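Local coordinates for protein peptidoglycan-N-acetylmuramic acid deacetylase PdaA (Bacillus subtilis, PDB 1NY1) that deacetylates N-acetylmuramic acid residues in peptidoglycan glycan strands, leading to muramic delta-lactam formation in the spore cortex, and is required for germination, at residues Phe35-Tyr46 with Gln219-Met230. Residues are numbered along the deposited sequence; the frame is centred on the assembly and turned at random.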
loop_
_atom_site.group_PDB
_atom_site.type_symbol
_atom_site.label_atom_id
_atom_site.label_comp_id
_atom_site.label_asym_id
_atom_site.label_seq_id
_atom_site.Cartn_x
_atom_site.Cartn_y
_atom_site.Cartn_z
ATOM N N PHE A 35 -10.474 -2.773 3.269
ATOM C CA PHE A 35 -10.959 -1.708 2.392
ATOM C C PHE A 35 -9.999 -1.421 1.252
ATOM O O PHE A 35 -8.843 -1.847 1.280
ATOM C CB PHE A 35 -11.204 -0.427 3.202
ATOM C CG PHE A 35 -10.007 0.036 3.978
ATOM C CD1 PHE A 35 -9.005 0.785 3.367
ATOM C CD2 PHE A 35 -9.861 -0.311 5.316
ATOM C CE1 PHE A 35 -7.872 1.179 4.077
ATOM C CE2 PHE A 35 -8.733 0.074 6.037
ATOM C CZ PHE A 35 -7.735 0.821 5.415
ATOM N N TYR A 36 -10.485 -0.709 0.241
ATOM C CA TYR A 36 -9.649 -0.353 -0.901
ATOM C C TYR A 36 -9.820 1.116 -1.256
ATOM O O TYR A 36 -9.163 1.629 -2.158
ATOM C CB TYR A 36 -9.975 -1.222 -2.115
ATOM C CG TYR A 36 -11.414 -1.191 -2.592
ATOM C CD1 TYR A 36 -12.385 -1.983 -1.984
ATOM C CD2 TYR A 36 -11.777 -0.444 -3.712
ATOM C CE1 TYR A 36 -13.684 -2.046 -2.488
ATOM C CE2 TYR A 36 -13.076 -0.498 -4.228
ATOM C CZ TYR A 36 -14.018 -1.305 -3.615
ATOM O OH TYR A 36 -15.282 -1.399 -4.146
ATOM N N LEU A 37 -10.705 1.784 -0.522
ATOM C CA LEU A 37 -10.966 3.202 -0.711
ATOM C C LEU A 37 -11.069 3.897 0.639
ATOM O O LEU A 37 -11.395 3.272 1.649
ATOM C CB LEU A 37 -12.278 3.414 -1.474
ATOM C CG LEU A 37 -12.303 3.113 -2.974
ATOM C CD1 LEU A 37 -13.745 3.005 -3.447
ATOM C CD2 LEU A 37 -11.563 4.205 -3.734
ATOM N N GLY A 38 -10.794 5.200 0.636
ATOM C CA GLY A 38 -10.888 6.000 1.841
ATOM C C GLY A 38 -12.180 6.791 1.746
ATOM O O GLY A 38 -13.186 6.267 1.266
ATOM N N ASN A 39 -12.158 8.051 2.175
ATOM C CA ASN A 39 -13.356 8.891 2.130
ATOM C C ASN A 39 -13.600 9.451 0.726
ATOM O O ASN A 39 -12.947 10.404 0.305
ATOM C CB ASN A 39 -13.226 10.048 3.124
ATOM C CG ASN A 39 -14.528 10.813 3.309
ATOM O OD1 ASN A 39 -15.483 10.639 2.549
ATOM N ND2 ASN A 39 -14.567 11.673 4.321
ATOM N N THR A 40 -14.557 8.865 0.014
ATOM C CA THR A 40 -14.878 9.297 -1.344
ATOM C C THR A 40 -15.723 10.568 -1.401
ATOM O O THR A 40 -16.093 11.019 -2.482
ATOM C CB THR A 40 -15.619 8.184 -2.108
ATOM O OG1 THR A 40 -16.871 7.918 -1.465
ATOM C CG2 THR A 40 -14.783 6.904 -2.124
ATOM N N LYS A 41 -16.021 11.144 -0.240
ATOM C CA LYS A 41 -16.829 12.361 -0.173
ATOM C C LYS A 41 -15.986 13.638 -0.153
ATOM O O LYS A 41 -16.515 14.743 -0.016
ATOM C CB LYS A 41 -17.734 12.320 1.059
ATOM C CG LYS A 41 -18.709 11.153 1.071
ATOM C CD LYS A 41 -19.480 11.090 2.384
ATOM C CE LYS A 41 -20.336 9.831 2.467
ATOM N NZ LYS A 41 -20.882 9.617 3.839
ATOM N N GLU A 42 -14.674 13.482 -0.281
ATOM C CA GLU A 42 -13.763 14.620 -0.306
ATOM C C GLU A 42 -12.601 14.279 -1.233
ATOM O O GLU A 42 -12.264 13.103 -1.400
ATOM C CB GLU A 42 -13.246 14.919 1.099
ATOM C CG GLU A 42 -12.365 13.835 1.681
ATOM C CD GLU A 42 -11.949 14.134 3.104
ATOM O OE1 GLU A 42 -10.948 13.546 3.566
ATOM O OE2 GLU A 42 -12.632 14.951 3.764
ATOM N N LYS A 43 -11.999 15.305 -1.836
ATOM C CA LYS A 43 -10.875 15.120 -2.758
ATOM C C LYS A 43 -9.595 14.814 -1.994
ATOM O O LYS A 43 -8.732 15.677 -1.810
ATOM C CB LYS A 43 -10.681 16.370 -3.630
ATOM C CG LYS A 43 -11.838 16.628 -4.588
ATOM C CD LYS A 43 -11.664 17.911 -5.405
ATOM C CE LYS A 43 -10.815 17.699 -6.653
ATOM N NZ LYS A 43 -10.841 18.909 -7.533
ATOM N N THR A 44 -9.490 13.564 -1.563
ATOM C CA THR A 44 -8.355 13.086 -0.799
ATOM C C THR A 44 -7.784 11.831 -1.438
ATOM O O THR A 44 -8.522 11.015 -1.988
ATOM C CB THR A 44 -8.779 12.752 0.643
ATOM O OG1 THR A 44 -9.254 13.943 1.281
ATOM C CG2 THR A 44 -7.612 12.177 1.435
ATOM N N ILE A 45 -6.465 11.699 -1.367
ATOM C CA ILE A 45 -5.752 10.546 -1.899
ATOM C C ILE A 45 -4.831 10.027 -0.796
ATOM O O ILE A 45 -4.259 10.812 -0.038
ATOM C CB ILE A 45 -4.911 10.936 -3.135
ATOM C CG1 ILE A 45 -5.840 11.220 -4.323
ATOM C CG2 ILE A 45 -3.922 9.824 -3.480
ATOM C CD1 ILE A 45 -5.145 11.911 -5.502
ATOM N N TYR A 46 -4.715 8.706 -0.702
ATOM C CA TYR A 46 -3.866 8.058 0.300
ATOM C C TYR A 46 -2.783 7.307 -0.466
ATOM O O TYR A 46 -3.086 6.399 -1.238
ATOM C CB TYR A 46 -4.680 7.054 1.129
ATOM C CG TYR A 46 -5.991 7.607 1.638
ATOM C CD1 TYR A 46 -6.077 8.222 2.888
ATOM C CD2 TYR A 46 -7.135 7.575 0.838
ATOM C CE1 TYR A 46 -7.270 8.794 3.325
ATOM C CE2 TYR A 46 -8.329 8.144 1.260
ATOM C CZ TYR A 46 -8.393 8.754 2.499
ATOM O OH TYR A 46 -9.567 9.344 2.902
ATOM N N GLN A 219 -4.974 20.827 -8.207
ATOM C CA GLN A 219 -6.351 20.505 -8.580
ATOM C C GLN A 219 -7.293 20.578 -7.386
ATOM O O GLN A 219 -8.510 20.634 -7.552
ATOM C CB GLN A 219 -6.442 19.099 -9.174
ATOM C CG GLN A 219 -5.883 18.953 -10.568
ATOM C CD GLN A 219 -6.065 17.544 -11.101
ATOM O OE1 GLN A 219 -7.151 16.968 -11.001
ATOM N NE2 GLN A 219 -5.005 16.984 -11.676
ATOM N N GLY A 220 -6.732 20.551 -6.181
ATOM C CA GLY A 220 -7.564 20.619 -4.995
ATOM C C GLY A 220 -7.573 19.351 -4.162
ATOM O O GLY A 220 -8.406 19.203 -3.266
ATOM N N TYR A 221 -6.658 18.432 -4.459
ATOM C CA TYR A 221 -6.553 17.176 -3.716
ATOM C C TYR A 221 -5.676 17.346 -2.488
ATOM O O TYR A 221 -4.716 18.122 -2.492
ATOM C CB TYR A 221 -5.937 16.069 -4.585
ATOM C CG TYR A 221 -6.914 15.327 -5.466
ATOM C CD1 TYR A 221 -7.724 14.320 -4.950
ATOM C CD2 TYR A 221 -7.029 15.638 -6.821
ATOM C CE1 TYR A 221 -8.630 13.638 -5.764
ATOM C CE2 TYR A 221 -7.932 14.964 -7.641
ATOM C CZ TYR A 221 -8.729 13.968 -7.106
ATOM O OH TYR A 221 -9.636 13.317 -7.910
ATOM N N THR A 222 -6.020 16.605 -1.441
ATOM C CA THR A 222 -5.271 16.599 -0.188
ATOM C C THR A 222 -4.807 15.155 0.000
ATOM O O THR A 222 -5.564 14.223 -0.268
ATOM C CB THR A 222 -6.163 16.999 1.013
ATOM O OG1 THR A 222 -6.473 18.397 0.934
ATOM C CG2 THR A 222 -5.454 16.716 2.334
ATOM N N PHE A 223 -3.567 14.978 0.446
ATOM C CA PHE A 223 -3.006 13.646 0.672
ATOM C C PHE A 223 -3.002 13.302 2.154
ATOM O O PHE A 223 -2.444 14.040 2.966
ATOM C CB PHE A 223 -1.575 13.579 0.132
ATOM C CG PHE A 223 -1.493 13.643 -1.363
ATOM C CD1 PHE A 223 -1.554 12.478 -2.126
ATOM C CD2 PHE A 223 -1.402 14.870 -2.015
ATOM C CE1 PHE A 223 -1.523 12.536 -3.517
ATOM C CE2 PHE A 223 -1.372 14.938 -3.405
ATOM C CZ PHE A 223 -1.434 13.768 -4.161
ATOM N N LYS A 224 -3.629 12.185 2.505
ATOM C CA LYS A 224 -3.682 11.749 3.897
ATOM C C LYS A 224 -3.097 10.344 4.013
ATOM O O LYS A 224 -2.888 9.670 3.007
ATOM C CB LYS A 224 -5.127 11.767 4.404
ATOM C CG LYS A 224 -5.744 13.162 4.456
ATOM C CD LYS A 224 -7.151 13.123 5.034
ATOM C CE LYS A 224 -7.760 14.522 5.123
ATOM N NZ LYS A 224 -9.161 14.482 5.624
ATOM N N SER A 225 -2.836 9.907 5.240
ATOM C CA SER A 225 -2.256 8.589 5.469
ATOM C C SER A 225 -3.312 7.546 5.783
ATOM O O SER A 225 -4.475 7.871 6.009
ATOM C CB SER A 225 -1.275 8.656 6.638
ATOM O OG SER A 225 -1.997 8.805 7.853
ATOM N N ILE A 226 -2.891 6.284 5.811
ATOM C CA ILE A 226 -3.802 5.197 6.122
ATOM C C ILE A 226 -4.280 5.372 7.564
ATOM O O ILE A 226 -5.440 5.098 7.878
ATOM C CB ILE A 226 -3.109 3.825 5.951
ATOM C CG1 ILE A 226 -2.681 3.637 4.487
ATOM C CG2 ILE A 226 -4.036 2.703 6.421
ATOM C CD1 ILE A 226 -3.820 3.680 3.474
ATOM N N ASP A 227 -3.391 5.828 8.442
ATOM C CA ASP A 227 -3.785 6.057 9.828
ATOM C C ASP A 227 -4.864 7.137 9.872
ATOM O O ASP A 227 -5.827 7.020 10.627
ATOM C CB ASP A 227 -2.590 6.486 10.695
ATOM C CG ASP A 227 -1.829 5.305 11.284
ATOM O OD1 ASP A 227 -2.386 4.190 11.341
ATOM O OD2 ASP A 227 -0.669 5.498 11.711
ATOM N N ASP A 228 -4.708 8.189 9.067
ATOM C CA ASP A 228 -5.712 9.253 9.044
ATOM C C ASP A 228 -7.026 8.662 8.555
ATOM O O ASP A 228 -8.097 8.964 9.083
ATOM C CB ASP A 228 -5.315 10.398 8.101
ATOM C CG ASP A 228 -4.012 11.073 8.499
ATOM O OD1 ASP A 228 -3.707 11.128 9.709
ATOM O OD2 ASP A 228 -3.306 11.568 7.597
ATOM N N LEU A 229 -6.937 7.827 7.529
ATOM C CA LEU A 229 -8.116 7.183 6.964
ATOM C C LEU A 229 -8.852 6.425 8.061
ATOM O O LEU A 229 -10.062 6.577 8.232
ATOM C CB LEU A 229 -7.695 6.223 5.846
ATOM C CG LEU A 229 -8.776 5.603 4.957
ATOM C CD1 LEU A 229 -8.125 5.083 3.685
ATOM C CD2 LEU A 229 -9.508 4.485 5.687
HETATM N N MSE A 230 -8.112 5.613 8.810
HETATM C CA MSE A 230 -8.701 4.822 9.885
HETATM C C MSE A 230 -9.325 5.709 10.962
HETATM O O MSE A 230 -10.463 5.490 11.379
HETATM C CB MSE A 230 -7.639 3.924 10.521
HETATM C CG MSE A 230 -7.174 2.773 9.645
HETATM SE SE MSE A 230 -8.572 1.484 9.340
HETATM C CE MSE A 230 -8.642 0.691 11.099
HETATM O O HOH W 1 -9.064 18.456 -0.606
HETATM O O HOH W 2 -9.637 18.079 -10.166
#
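Leu229 drives CD1 straight onto one face of the Tyr46 ring, 3.6 Å from the ring centroid and 2° off its normal. With CG anti to the backbone N (chi1 -170°), the leucine forks between two aromatics: its other methyl, CD2, sits over a face of Phe35, displaced toward the rim. CD1 is also pressed tightly against Gly38 CA (3.4 Å). The Tyr46 hydroxyl is fixed at the far end, where OH accepts a nearly straight bond from Asn39 N (3.0 Å, 169°).

Farther along, Tyr221 is sandwiched, Ile45 CD1 on one face and the aliphatic part of Lys43 on the other, while Lys43 NZ reaches over to Gln219 O (2.9 Å). Phe223 lies alongside Ile45, and Leu216 of helix 205-219 covers both. On the face carrying Thr44 and Tyr46, the extended Lys224 chain passes Thr44 CG2 and ends in a salt bridge, NZ to Glu42 OE1 (2.9 Å). Thr44 OG1 donates to the same oxygen from the same face of the carboxylate, and Glu232 is a second acidic partner of the lysine.

Ile45 N to Thr222 O (2.9 Å) is among the backbone bonds joining the start of strand 44-51 to strand 222-224 in parallel, a neighbouring strand pair of the distorted beta/alpha barrel of NodB-type (CE4) polysaccharide deacetylases.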